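Hypothetical Thioesterase Protein SP_1851 (Streptococcus pneumoniae serotype 4, PDB 4XY5) probably hydrolyses thioesters, perhaps acyl-CoA compounds, as a PaaI-like member of the hotdog-fold thioesterase superfamily. Local coordinates at residues E93-G98 and V103-I108. The protein carries 1 engineered substitution. Sequence-based numbering, arbitrary orientation.
Sequences ECVHQG and VMDVDI
Val103 O takes two backbone N-H groups at once, from Val95 N at 2.8 Å and from His96 N at a longer 3.3 Å. The two donors share one carbonyl differently: Val95 N comes in almost end-on (C=O...N angle 165°), whereas His96 N sits in the carbonyl plane on a lone pair. His96 O closes the pattern by accepting from Val103 N at 2.9 Å. Val95 and His96 opposite Val103 make a classic beta bulge, the textbook case in which two residues of one strand face a single residue of its neighbour. It is set in the hairpin of strands 87-97 and 101-109, within the antiparallel sheet that wraps helix 47-64 in the hotdog fold. Beyond this irregularity Glu93 and Asp105 form an ordinary hydrogen-bonded antiparallel pair, bonded in both directions.

At the bulge the Val95 side chain is directed toward strand 101-109, where its two methyls touch Val103 and Asp105. Val95 CG1 stands anti to its carbonyl carbon (chi1 -62°), which puts Val95 CG2 between the backbone N and the carbonyl carbon. Val95 CG2 meets Val103 CG1 at 3.7 Å. Val95 CG1 lies 3.4 Å from Asp105 OD2. Asp105 OD1 is held from outside the hairpin, by Thr120 OG1 and by a salt bridge to Lys118 of the second subunit. On the helix-facing side, Cys94 CB packs against Met104 SD at 3.8 Å, and the bent Met104 chain continues onto Ser58, Val61 and Val62.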
loop_
_atom_site.group_PDB
_atom_site.type_symbol
_atom_site.label_atom_id
_atom_site.label_comp_id
_atom_site.label_asym_id
_atom_site.label_seq_id
_atom_site.Cartn_x
_atom_site.Cartn_y
_atom_site.Cartn_z
ATOM N N GLU A 93 -17.071 1.095 -2.612
ATOM C CA GLU A 93 -17.597 0.367 -3.751
ATOM C C GLU A 93 -16.628 -0.713 -4.189
ATOM O O GLU A 93 -15.418 -0.583 -4.016
ATOM C CB GLU A 93 -17.895 1.312 -4.904
ATOM C CG GLU A 93 -16.672 1.776 -5.657
ATOM C CD GLU A 93 -17.026 2.591 -6.883
ATOM O OE1 GLU A 93 -17.458 3.750 -6.717
ATOM O OE2 GLU A 93 -16.878 2.075 -8.011
ATOM N N CYS A 94 -17.167 -1.793 -4.742
ATOM C CA CYS A 94 -16.330 -2.841 -5.289
ATOM C C CYS A 94 -15.891 -2.442 -6.680
ATOM O O CYS A 94 -16.721 -2.309 -7.578
ATOM C CB CYS A 94 -17.072 -4.169 -5.336
ATOM S SG CYS A 94 -16.028 -5.534 -5.849
ATOM N N VAL A 95 -14.595 -2.235 -6.860
ATOM C CA VAL A 95 -14.090 -1.856 -8.169
ATOM C C VAL A 95 -13.735 -3.089 -8.968
ATOM O O VAL A 95 -13.730 -3.059 -10.202
ATOM C CB VAL A 95 -12.865 -0.925 -8.071
ATOM C CG1 VAL A 95 -13.250 0.354 -7.381
ATOM C CG2 VAL A 95 -11.743 -1.608 -7.342
ATOM N N HIS A 96 -13.466 -4.186 -8.275
ATOM C CA HIS A 96 -13.170 -5.426 -8.972
ATOM C C HIS A 96 -13.681 -6.617 -8.198
ATOM O O HIS A 96 -13.349 -6.808 -7.022
ATOM C CB HIS A 96 -11.660 -5.577 -9.226
ATOM C CG HIS A 96 -11.293 -6.879 -9.862
ATOM N ND1 HIS A 96 -11.491 -7.130 -11.202
ATOM C CD2 HIS A 96 -10.763 -8.010 -9.340
ATOM C CE1 HIS A 96 -11.097 -8.360 -11.481
ATOM N NE2 HIS A 96 -10.649 -8.915 -10.369
ATOM N N GLN A 97 -14.500 -7.423 -8.865
ATOM C CA GLN A 97 -15.005 -8.642 -8.251
ATOM C C GLN A 97 -14.427 -9.846 -8.965
ATOM O O GLN A 97 -14.912 -10.240 -10.029
ATOM C CB GLN A 97 -16.535 -8.683 -8.284
ATOM C CG GLN A 97 -17.123 -9.804 -7.452
ATOM C CD GLN A 97 -18.632 -9.733 -7.367
ATOM O OE1 GLN A 97 -19.241 -8.741 -7.763
ATOM N NE2 GLN A 97 -19.241 -10.790 -6.847
ATOM N N GLY A 98 -13.369 -10.405 -8.390
ATOM C CA GLY A 98 -12.738 -11.593 -8.933
ATOM C C GLY A 98 -13.343 -12.840 -8.320
ATOM O O GLY A 98 -14.336 -12.768 -7.596
ATOM N N VAL A 103 -11.623 -6.226 -4.809
ATOM C CA VAL A 103 -10.949 -4.974 -4.489
ATOM C C VAL A 103 -11.971 -3.867 -4.257
ATOM O O VAL A 103 -12.786 -3.580 -5.131
ATOM C CB VAL A 103 -9.979 -4.549 -5.598
ATOM C CG1 VAL A 103 -9.277 -3.250 -5.201
ATOM C CG2 VAL A 103 -8.965 -5.665 -5.861
ATOM N N MET A 104 -11.926 -3.264 -3.072
ATOM C CA MET A 104 -12.869 -2.209 -2.691
ATOM C C MET A 104 -12.157 -0.873 -2.610
ATOM O O MET A 104 -11.094 -0.795 -2.001
ATOM C CB MET A 104 -13.515 -2.492 -1.325
ATOM C CG MET A 104 -13.811 -3.951 -1.003
ATOM S SD MET A 104 -14.832 -4.680 -2.276
ATOM C CE MET A 104 -15.442 -6.161 -1.525
ATOM N N ASP A 105 -12.739 0.165 -3.197
ATOM C CA ASP A 105 -12.280 1.534 -2.952
ATOM C C ASP A 105 -13.195 2.180 -1.917
ATOM O O ASP A 105 -14.420 2.059 -2.004
ATOM C CB ASP A 105 -12.281 2.375 -4.228
ATOM C CG ASP A 105 -11.046 2.141 -5.096
ATOM O OD1 ASP A 105 -10.089 1.454 -4.658
ATOM O OD2 ASP A 105 -11.035 2.672 -6.221
ATOM N N VAL A 106 -12.611 2.856 -0.935
ATOM C CA VAL A 106 -13.421 3.544 0.078
ATOM C C VAL A 106 -12.907 4.959 0.238
ATOM O O VAL A 106 -11.709 5.163 0.397
ATOM C CB VAL A 106 -13.390 2.818 1.432
ATOM C CG1 VAL A 106 -14.282 3.549 2.452
ATOM C CG2 VAL A 106 -13.834 1.362 1.261
ATOM N N ASP A 107 -13.815 5.933 0.186
ATOM C CA ASP A 107 -13.429 7.345 0.204
ATOM C C ASP A 107 -14.193 8.034 1.310
ATOM O O ASP A 107 -15.377 7.788 1.458
ATOM C CB ASP A 107 -13.732 8.014 -1.143
ATOM C CG ASP A 107 -13.037 7.321 -2.316
ATOM O OD1 ASP A 107 -11.812 7.062 -2.238
ATOM O OD2 ASP A 107 -13.723 7.012 -3.312
ATOM N N ILE A 108 -13.527 8.879 2.090
ATOM C CA ILE A 108 -14.222 9.640 3.111
ATOM C C ILE A 108 -14.164 11.133 2.811
ATOM O O ILE A 108 -13.093 11.678 2.517
ATOM C CB ILE A 108 -13.651 9.376 4.523
ATOM C CG1 ILE A 108 -13.798 7.890 4.880
ATOM C CG2 ILE A 108 -14.371 10.261 5.541
ATOM C CD1 ILE A 108 -13.432 7.562 6.380
#